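Esterase (Rhizomucor miehei CAU432, PDB 4WY8) probably hydrolyses carboxylic ester bonds as a carboxylesterase of the alpha/beta-hydrolase fold. Local coordinates at residues Thr4-Asp16 with Gly288-Thr302. Sequence-based numbering, arbitrary orientation.
Sequences TVKLKPYCQNIAD and GIIHGIFNLATLSPT
Tyr10, Cys11 and Ile14 of the N-terminal helix pack into the loop that carries His291 in this alpha/beta-hydrolase fold. The loop runs from strand 281-286 to helix 301-322. CB of Ser300 sits over the centre of the Tyr10 ring, 3.3 Å from its centroid, in a CH-pi contact. At the ring edge, Tyr10 OH and Thr298 OG1 share a hydrogen bond of 2.7 Å. With CG of Tyr10 anti to the backbone N (chi1 -177°), the ring extends toward Thr298 and Ser300. One turn on, Ile14 CD1 meets Leu296 CD1 tip to tip at 3.6 Å. Ile14 CG2 touches Ile290 CD1, whose CG1 lies against Cys11 CB. Cys11 SG touches both Ile289 CB and Ile293 CG2. Leu7 crosses Ile290 at about a right angle, with CD2 on CG2.

The chain just before the helix is held too. Lys8 N donates to Gly288 O at 2.9 Å, nearly straight at 171° and in the carbonyl plane. Lys8 NZ donates hydrogen bonds to Thr302 OG1 and to Val281 O of the second subunit, so this lysine links the contact to the dimer interface. Ser300 OG caps helix 301-322 by accepting from Gly303 N.

The CB of His291 is directed away from the N-terminal helix. His291 NE2 is hydrogen-bonded to Ser164 OG and ND1 to Asp261 OD2, consistent with a catalytic triad. The helix packs against the loop bearing this probable catalytic histidine through other residues. One residue before it in the chain, Ile290 N donates a weak hydrogen bond to Cys11 SG at 3.6 Å.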
ATOM      1  N   THR A   4     -19.181  -9.400   1.993  1.00 44.85           N
ATOM      2  CA  THR A   4     -19.697  -8.411   2.929  1.00 44.94           C
ATOM      3  C   THR A   4     -18.514  -7.698   3.589  1.00 43.92           C
ATOM      4  O   THR A   4     -17.527  -8.331   4.003  1.00 35.49           O
ATOM      5  CB  THR A   4     -20.624  -9.046   3.995  1.00 40.01           C
ATOM      6  OG1 THR A   4     -19.950  -9.125   5.257  1.00 48.23           O
ATOM      7  CG2 THR A   4     -21.062 -10.438   3.563  1.00 48.23           C
ATOM      8  N   VAL A   5     -18.613  -6.373   3.665  1.00 42.55           N
ATOM      9  CA  VAL A   5     -17.519  -5.553   4.164  1.00 34.03           C
ATOM     10  C   VAL A   5     -17.313  -5.788   5.652  1.00 33.69           C
ATOM     11  O   VAL A   5     -18.265  -5.761   6.433  1.00 38.57           O
ATOM     12  CB  VAL A   5     -17.781  -4.048   3.897  1.00 34.05           C
ATOM     13  CG1 VAL A   5     -16.753  -3.170   4.632  1.00 28.46           C
ATOM     14  CG2 VAL A   5     -17.760  -3.774   2.390  1.00 26.57           C
ATOM     15  N   LYS A   6     -16.069  -6.042   6.043  1.00 29.98           N
ATOM     16  CA  LYS A   6     -15.740  -6.110   7.450  1.00 25.89           C
ATOM     17  C   LYS A   6     -14.897  -4.877   7.734  1.00 32.71           C
ATOM     18  O   LYS A   6     -13.763  -4.769   7.252  1.00 30.34           O
ATOM     19  CB  LYS A   6     -14.985  -7.400   7.803  1.00 31.39           C
ATOM     20  CG  LYS A   6     -15.775  -8.720   7.561  1.00 35.04           C
ATOM     21  CD  LYS A   6     -16.967  -8.879   8.510  1.00 41.25           C
ATOM     22  CE  LYS A   6     -17.687 -10.218   8.296  1.00 44.58           C
ATOM     23  NZ  LYS A   6     -19.008 -10.274   9.007  1.00 32.93           N
ATOM     24  N   LEU A   7     -15.455  -3.933   8.482  1.00 26.11           N
ATOM     25  CA  LEU A   7     -14.709  -2.746   8.849  1.00 27.95           C
ATOM     26  C   LEU A   7     -13.795  -3.056  10.014  1.00 31.16           C
ATOM     27  O   LEU A   7     -14.092  -3.934  10.833  1.00 27.81           O
ATOM     28  CB  LEU A   7     -15.637  -1.593   9.233  1.00 30.25           C
ATOM     29  CG  LEU A   7     -16.502  -1.078   8.089  1.00 30.13           C
ATOM     30  CD1 LEU A   7     -17.395   0.041   8.608  1.00 28.45           C
ATOM     31  CD2 LEU A   7     -15.638  -0.638   6.917  1.00 21.54           C
ATOM     32  N   LYS A   8     -12.682  -2.334  10.083  1.00 28.77           N
ATOM     33  CA  LYS A   8     -11.849  -2.343  11.271  1.00 27.53           C
ATOM     34  C   LYS A   8     -12.563  -1.575  12.388  1.00 26.53           C
ATOM     35  O   LYS A   8     -13.358  -0.669  12.116  1.00 28.33           O
ATOM     36  CB  LYS A   8     -10.468  -1.733  10.962  1.00 25.84           C
ATOM     37  CG  LYS A   8      -9.815  -2.384   9.743  1.00 31.06           C
ATOM     38  CD  LYS A   8      -8.302  -2.340   9.795  1.00 24.48           C
ATOM     39  CE  LYS A   8      -7.725  -2.992   8.544  1.00 22.60           C
ATOM     40  NZ  LYS A   8      -6.417  -2.400   8.097  1.00 18.94           N
ATOM     41  N   PRO A   9     -12.290  -1.952  13.648  1.00 32.00           N
ATOM     42  CA  PRO A   9     -12.910  -1.370  14.849  1.00 29.01           C
ATOM     43  C   PRO A   9     -13.007   0.169  14.859  1.00 28.19           C
ATOM     44  O   PRO A   9     -14.088   0.708  15.094  1.00 33.17           O
ATOM     45  CB  PRO A   9     -11.996  -1.870  15.985  1.00 27.87           C
ATOM     46  CG  PRO A   9     -11.090  -2.970  15.348  1.00 27.37           C
ATOM     47  CD  PRO A   9     -11.599  -3.213  13.962  1.00 22.61           C
ATOM     48  N   TYR A  10     -11.903   0.865  14.628  1.00 28.29           N
ATOM     49  CA  TYR A  10     -11.911   2.327  14.648  1.00 25.52           C
ATOM     50  C   TYR A  10     -12.923   2.894  13.645  1.00 32.27           C
ATOM     51  O   TYR A  10     -13.761   3.754  13.991  1.00 32.40           O
ATOM     52  CB  TYR A  10     -10.498   2.843  14.350  1.00 23.87           C
ATOM     53  CG  TYR A  10     -10.296   4.345  14.398  1.00 24.00           C
ATOM     54  CD1 TYR A  10      -9.542   4.935  15.414  1.00 26.05           C
ATOM     55  CD2 TYR A  10     -10.801   5.169  13.395  1.00 23.98           C
ATOM     56  CE1 TYR A  10      -9.320   6.309  15.442  1.00 19.28           C
ATOM     57  CE2 TYR A  10     -10.597   6.541  13.416  1.00 25.62           C
ATOM     58  CZ  TYR A  10      -9.850   7.104  14.437  1.00 19.14           C
ATOM     59  OH  TYR A  10      -9.648   8.467  14.441  1.00 17.25           O
ATOM     60  N   CYS A  11     -12.852   2.381  12.413  1.00 30.90           N
ATOM     61  CA  CYS A  11     -13.682   2.842  11.302  1.00 27.12           C
ATOM     62  C   CYS A  11     -15.150   2.486  11.524  1.00 31.24           C
ATOM     63  O   CYS A  11     -16.048   3.251  11.152  1.00 30.46           O
ATOM     64  CB  CYS A  11     -13.169   2.244   9.978  1.00 28.39           C
ATOM     65  SG  CYS A  11     -11.630   3.027   9.324  1.00 27.14           S
ATOM     66  N   GLN A  12     -15.391   1.329  12.141  1.00 29.88           N
ATOM     67  CA  GLN A  12     -16.743   0.963  12.553  1.00 35.38           C
ATOM     68  C   GLN A  12     -17.286   2.008  13.526  1.00 35.55           C
ATOM     69  O   GLN A  12     -18.370   2.593  13.325  1.00 31.91           O
ATOM     70  CB  GLN A  12     -16.744  -0.419  13.207  1.00 34.74           C
ATOM     71  CG  GLN A  12     -18.119  -0.919  13.606  1.00 35.86           C
ATOM     72  CD  GLN A  12     -18.991  -1.254  12.409  1.00 45.28           C
ATOM     73  OE1 GLN A  12     -18.652  -2.120  11.597  1.00 43.54           O
ATOM     74  NE2 GLN A  12     -20.120  -0.558  12.290  1.00 42.41           N
ATOM     75  N   ASN A  13     -16.487   2.264  14.558  1.00 28.81           N
ATOM     76  CA  ASN A  13     -16.841   3.238  15.564  1.00 31.49           C
ATOM     77  C   ASN A  13     -17.214   4.580  14.947  1.00 34.46           C
ATOM     78  O   ASN A  13     -18.250   5.154  15.282  1.00 37.57           O
ATOM     79  CB  ASN A  13     -15.685   3.444  16.541  1.00 31.88           C
ATOM     80  CG  ASN A  13     -16.044   4.400  17.652  1.00 37.38           C
ATOM     81  OD1 ASN A  13     -16.967   4.136  18.424  1.00 42.74           O
ATOM     82  ND2 ASN A  13     -15.383   5.556  17.685  1.00 31.83           N
ATOM     83  N   ILE A  14     -16.367   5.070  14.041  1.00 33.92           N
ATOM     84  CA  ILE A  14     -16.633   6.330  13.358  1.00 34.84           C
ATOM     85  C   ILE A  14     -17.943   6.261  12.584  1.00 34.77           C
ATOM     86  O   ILE A  14     -18.782   7.159  12.676  1.00 44.31           O
ATOM     87  CB  ILE A  14     -15.513   6.717  12.372  1.00 36.81           C
ATOM     88  CG1 ILE A  14     -14.198   7.007  13.117  1.00 30.55           C
ATOM     89  CG2 ILE A  14     -15.991   7.878  11.470  1.00 30.17           C
ATOM     90  CD1 ILE A  14     -14.232   8.265  14.001  1.00 27.05           C
ATOM     91  N   ALA A  15     -18.130   5.175  11.849  1.00 31.76           N
ATOM     92  CA  ALA A  15     -19.325   5.039  11.031  1.00 39.29           C
ATOM     93  C   ALA A  15     -20.588   5.147  11.887  1.00 41.06           C
ATOM     94  O   ALA A  15     -21.562   5.780  11.479  1.00 41.62           O
ATOM     95  CB  ALA A  15     -19.302   3.719  10.274  1.00 32.90           C
ATOM     96  N   ASP A  16     -20.579   4.527  13.064  1.00 45.94           N
ATOM     97  CA  ASP A  16     -21.771   4.558  13.918  1.00 45.66           C
ATOM     98  C   ASP A  16     -21.889   5.872  14.700  1.00 46.10           C
ATOM     99  O   ASP A  16     -22.974   6.268  15.112  1.00 52.22           O
ATOM    100  CB  ASP A  16     -21.743   3.365  14.865  1.00 43.87           C
ATOM    101  CG  ASP A  16     -21.660   2.053  14.116  1.00 41.57           C
ATOM    102  OD1 ASP A  16     -21.880   2.066  12.888  1.00 50.75           O
ATOM    103  OD2 ASP A  16     -21.372   1.016  14.739  1.00 38.27           O
ATOM    104  N   GLY A 288     -11.112  -2.769   4.617  1.00 15.24           N
ATOM    105  CA  GLY A 288     -11.688  -2.564   5.930  1.00 16.99           C
ATOM    106  C   GLY A 288     -11.747  -1.136   6.441  1.00 21.64           C
ATOM    107  O   GLY A 288     -12.005  -0.923   7.628  1.00 24.19           O
ATOM    108  N   ILE A 289     -11.551  -0.149   5.568  1.00 15.60           N
ATOM    109  CA  ILE A 289     -11.605   1.233   6.025  1.00 17.15           C
ATOM    110  C   ILE A 289     -12.679   2.041   5.323  1.00 19.42           C
ATOM    111  O   ILE A 289     -13.165   1.687   4.243  1.00 14.56           O
ATOM    112  CB  ILE A 289     -10.250   1.978   5.837  1.00 17.30           C
ATOM    113  CG1 ILE A 289      -9.912   2.132   4.357  1.00 14.79           C
ATOM    114  CG2 ILE A 289      -9.133   1.272   6.563  1.00 13.87           C
ATOM    115  CD1 ILE A 289      -8.812   3.119   4.125  1.00 13.69           C
ATOM    116  N   ILE A 290     -13.035   3.149   5.959  1.00 18.29           N
ATOM    117  CA  ILE A 290     -13.985   4.073   5.390  1.00 17.43           C
ATOM    118  C   ILE A 290     -13.323   5.381   5.033  1.00 14.47           C
ATOM    119  O   ILE A 290     -12.187   5.660   5.419  1.00 11.44           O
ATOM    120  CB  ILE A 290     -15.156   4.368   6.349  1.00 16.89           C
ATOM    121  CG1 ILE A 290     -14.614   4.898   7.688  1.00 16.09           C
ATOM    122  CG2 ILE A 290     -16.015   3.121   6.519  1.00 15.00           C
ATOM    123  CD1 ILE A 290     -15.666   5.630   8.558  1.00 18.40           C
ATOM    124  N   HIS A 291     -14.067   6.172   4.283  1.00 13.31           N
ATOM    125  CA  HIS A 291     -13.691   7.532   3.997  1.00 16.72           C
ATOM    126  C   HIS A 291     -13.640   8.370   5.282  1.00 19.50           C
ATOM    127  O   HIS A 291     -14.476   8.206   6.168  1.00 21.25           O
ATOM    128  CB  HIS A 291     -14.692   8.120   2.999  1.00 12.36           C
ATOM    129  CG  HIS A 291     -14.235   9.382   2.339  1.00 15.17           C
ATOM    130  ND1 HIS A 291     -13.794   9.417   1.028  1.00 19.90           N
ATOM    131  CD2 HIS A 291     -14.208  10.664   2.776  1.00 16.66           C
ATOM    132  CE1 HIS A 291     -13.486  10.659   0.703  1.00 19.09           C
ATOM    133  NE2 HIS A 291     -13.726  11.438   1.747  1.00 19.89           N
ATOM    134  N   GLY A 292     -12.674   9.282   5.358  1.00 17.10           N
ATOM    135  CA  GLY A 292     -12.643  10.296   6.400  1.00 19.56           C
ATOM    136  C   GLY A 292     -11.680  10.077   7.557  1.00 22.74           C
ATOM    137  O   GLY A 292     -11.704  10.821   8.553  1.00 20.88           O
ATOM    138  N   ILE A 293     -10.776   9.117   7.418  1.00 11.99           N
ATOM    139  CA  ILE A 293      -9.881   8.847   8.524  1.00 15.37           C
ATOM    140  C   ILE A 293      -8.814   9.933   8.688  1.00 15.00           C
ATOM    141  O   ILE A 293      -8.166  10.003   9.730  1.00 18.47           O
ATOM    142  CB  ILE A 293      -9.243   7.459   8.397  1.00 19.94           C
ATOM    143  CG1 ILE A 293      -8.491   7.283   7.084  1.00 16.57           C
ATOM    144  CG2 ILE A 293     -10.344   6.396   8.477  1.00 20.73           C
ATOM    145  CD1 ILE A 293      -7.941   5.859   6.946  1.00 16.31           C
ATOM    146  N   PHE A 294      -8.641  10.794   7.686  1.00 13.87           N
ATOM    147  CA  PHE A 294      -7.590  11.816   7.766  1.00 14.66           C
ATOM    148  C   PHE A 294      -8.060  13.233   8.123  1.00 13.45           C
ATOM    149  O   PHE A 294      -7.249  14.180   8.112  1.00 14.28           O
ATOM    150  CB  PHE A 294      -6.805  11.855   6.449  1.00 13.98           C
ATOM    151  CG  PHE A 294      -6.015  10.609   6.201  1.00 13.49           C
ATOM    152  CD1 PHE A 294      -4.936  10.294   7.017  1.00 12.43           C
ATOM    153  CD2 PHE A 294      -6.357   9.741   5.173  1.00 14.72           C
ATOM    154  CE1 PHE A 294      -4.202   9.130   6.804  1.00 15.08           C
ATOM    155  CE2 PHE A 294      -5.632   8.574   4.948  1.00 12.41           C
ATOM    156  CZ  PHE A 294      -4.552   8.271   5.761  1.00 16.37           C
ATOM    157  N   ASN A 295      -9.338  13.386   8.471  1.00 13.92           N
ATOM    158  CA  ASN A 295      -9.856  14.692   8.912  1.00 12.61           C
ATOM    159  C   ASN A 295     -10.436  14.685  10.324  1.00 14.60           C
ATOM    160  O   ASN A 295     -11.403  15.402  10.610  1.00 14.74           O
ATOM    161  CB  ASN A 295     -10.935  15.185   7.941  1.00 13.96           C
ATOM    162  CG  ASN A 295     -12.110  14.213   7.820  1.00 23.62           C
ATOM    163  OD1 ASN A 295     -12.141  13.370   6.921  1.00 29.18           O
ATOM    164  ND2 ASN A 295     -13.103  14.362   8.696  1.00 19.89           N
ATOM    165  N   LEU A 296      -9.844  13.885  11.203  1.00 15.01           N
ATOM    166  CA  LEU A 296     -10.355  13.728  12.561  1.00 14.17           C
ATOM    167  C   LEU A 296      -9.298  14.127  13.598  1.00 17.87           C
ATOM    168  O   LEU A 296      -8.123  14.386  13.259  1.00 12.56           O
ATOM    169  CB  LEU A 296     -10.812  12.287  12.783  1.00 12.72           C
ATOM    170  CG  LEU A 296     -11.825  11.781  11.734  1.00 18.45           C
ATOM    171  CD1 LEU A 296     -12.140  10.311  11.938  1.00 15.27           C
ATOM    172  CD2 LEU A 296     -13.128  12.606  11.714  1.00 17.03           C
ATOM    173  N   ALA A 297      -9.709  14.183  14.862  1.00 16.67           N
ATOM    174  CA  ALA A 297      -8.806  14.640  15.925  1.00 17.74           C
ATOM    175  C   ALA A 297      -7.695  13.633  16.166  1.00 14.09           C
ATOM    176  O   ALA A 297      -6.572  13.999  16.560  1.00 14.31           O
ATOM    177  CB  ALA A 297      -9.591  14.900  17.208  1.00 18.78           C
ATOM    178  N   THR A 298      -8.018  12.362  15.922  1.00 12.09           N
ATOM    179  CA  THR A 298      -7.073  11.257  16.086  1.00 11.54           C
ATOM    180  C   THR A 298      -6.827  10.544  14.758  1.00 13.94           C
ATOM    181  O   THR A 298      -7.497  10.804  13.761  1.00 12.84           O
ATOM    182  CB  THR A 298      -7.587  10.226  17.077  1.00 14.99           C
ATOM    183  OG1 THR A 298      -8.895   9.817  16.649  1.00 15.67           O
ATOM    184  CG2 THR A 298      -7.684  10.825  18.479  1.00 17.68           C
ATOM    185  N   LEU A 299      -5.897   9.605  14.767  1.00 15.50           N
ATOM    186  CA  LEU A 299      -5.543   8.866  13.566  1.00 15.75           C
ATOM    187  C   LEU A 299      -5.681   7.374  13.796  1.00 13.04           C
ATOM    188  O   LEU A 299      -5.018   6.835  14.676  1.00 15.08           O
ATOM    189  CB  LEU A 299      -4.107   9.218  13.155  1.00 10.91           C
ATOM    190  CG  LEU A 299      -3.616   8.579  11.860  1.00 16.60           C
ATOM    191  CD1 LEU A 299      -4.450   9.087  10.684  1.00 11.84           C
ATOM    192  CD2 LEU A 299      -2.139   8.909  11.668  1.00 18.12           C
ATOM    193  N   SER A 300      -6.509   6.704  12.992  1.00 14.65           N
ATOM    194  CA  SER A 300      -6.723   5.264  13.150  1.00 16.56           C
ATOM    195  C   SER A 300      -5.418   4.508  12.901  1.00 15.78           C
ATOM    196  O   SER A 300      -4.511   5.040  12.270  1.00 11.79           O
ATOM    197  CB  SER A 300      -7.813   4.754  12.198  1.00 19.18           C
ATOM    198  OG  SER A 300      -7.382   4.655  10.854  1.00 19.59           O
ATOM    199  N   PRO A 301      -5.304   3.281  13.436  1.00 19.06           N
ATOM    200  CA  PRO A 301      -4.108   2.473  13.148  1.00 18.54           C
ATOM    201  C   PRO A 301      -3.845   2.330  11.631  1.00 21.40           C
ATOM    202  O   PRO A 301      -2.703   2.512  11.154  1.00 15.97           O
ATOM    203  CB  PRO A 301      -4.442   1.119  13.787  1.00 23.08           C
ATOM    204  CG  PRO A 301      -5.424   1.464  14.906  1.00 16.24           C
ATOM    205  CD  PRO A 301      -6.232   2.609  14.374  1.00 13.98           C
ATOM    206  N   THR A 302      -4.898   2.041  10.868  1.00 17.52           N
ATOM    207  CA  THR A 302      -4.706   1.895   9.438  1.00 16.12           C
ATOM    208  C   THR A 302      -4.325   3.229   8.808  1.00 16.33           C
ATOM    209  O   THR A 302      -3.537   3.261   7.859  1.00 14.35           O
ATOM    210  CB  THR A 302      -5.941   1.365   8.727  1.00 17.80           C
ATOM    211  OG1 THR A 302      -6.477   0.245   9.449  1.00 19.23           O
ATOM    212  CG2 THR A 302      -5.556   0.936   7.303  1.00 15.74           C
TER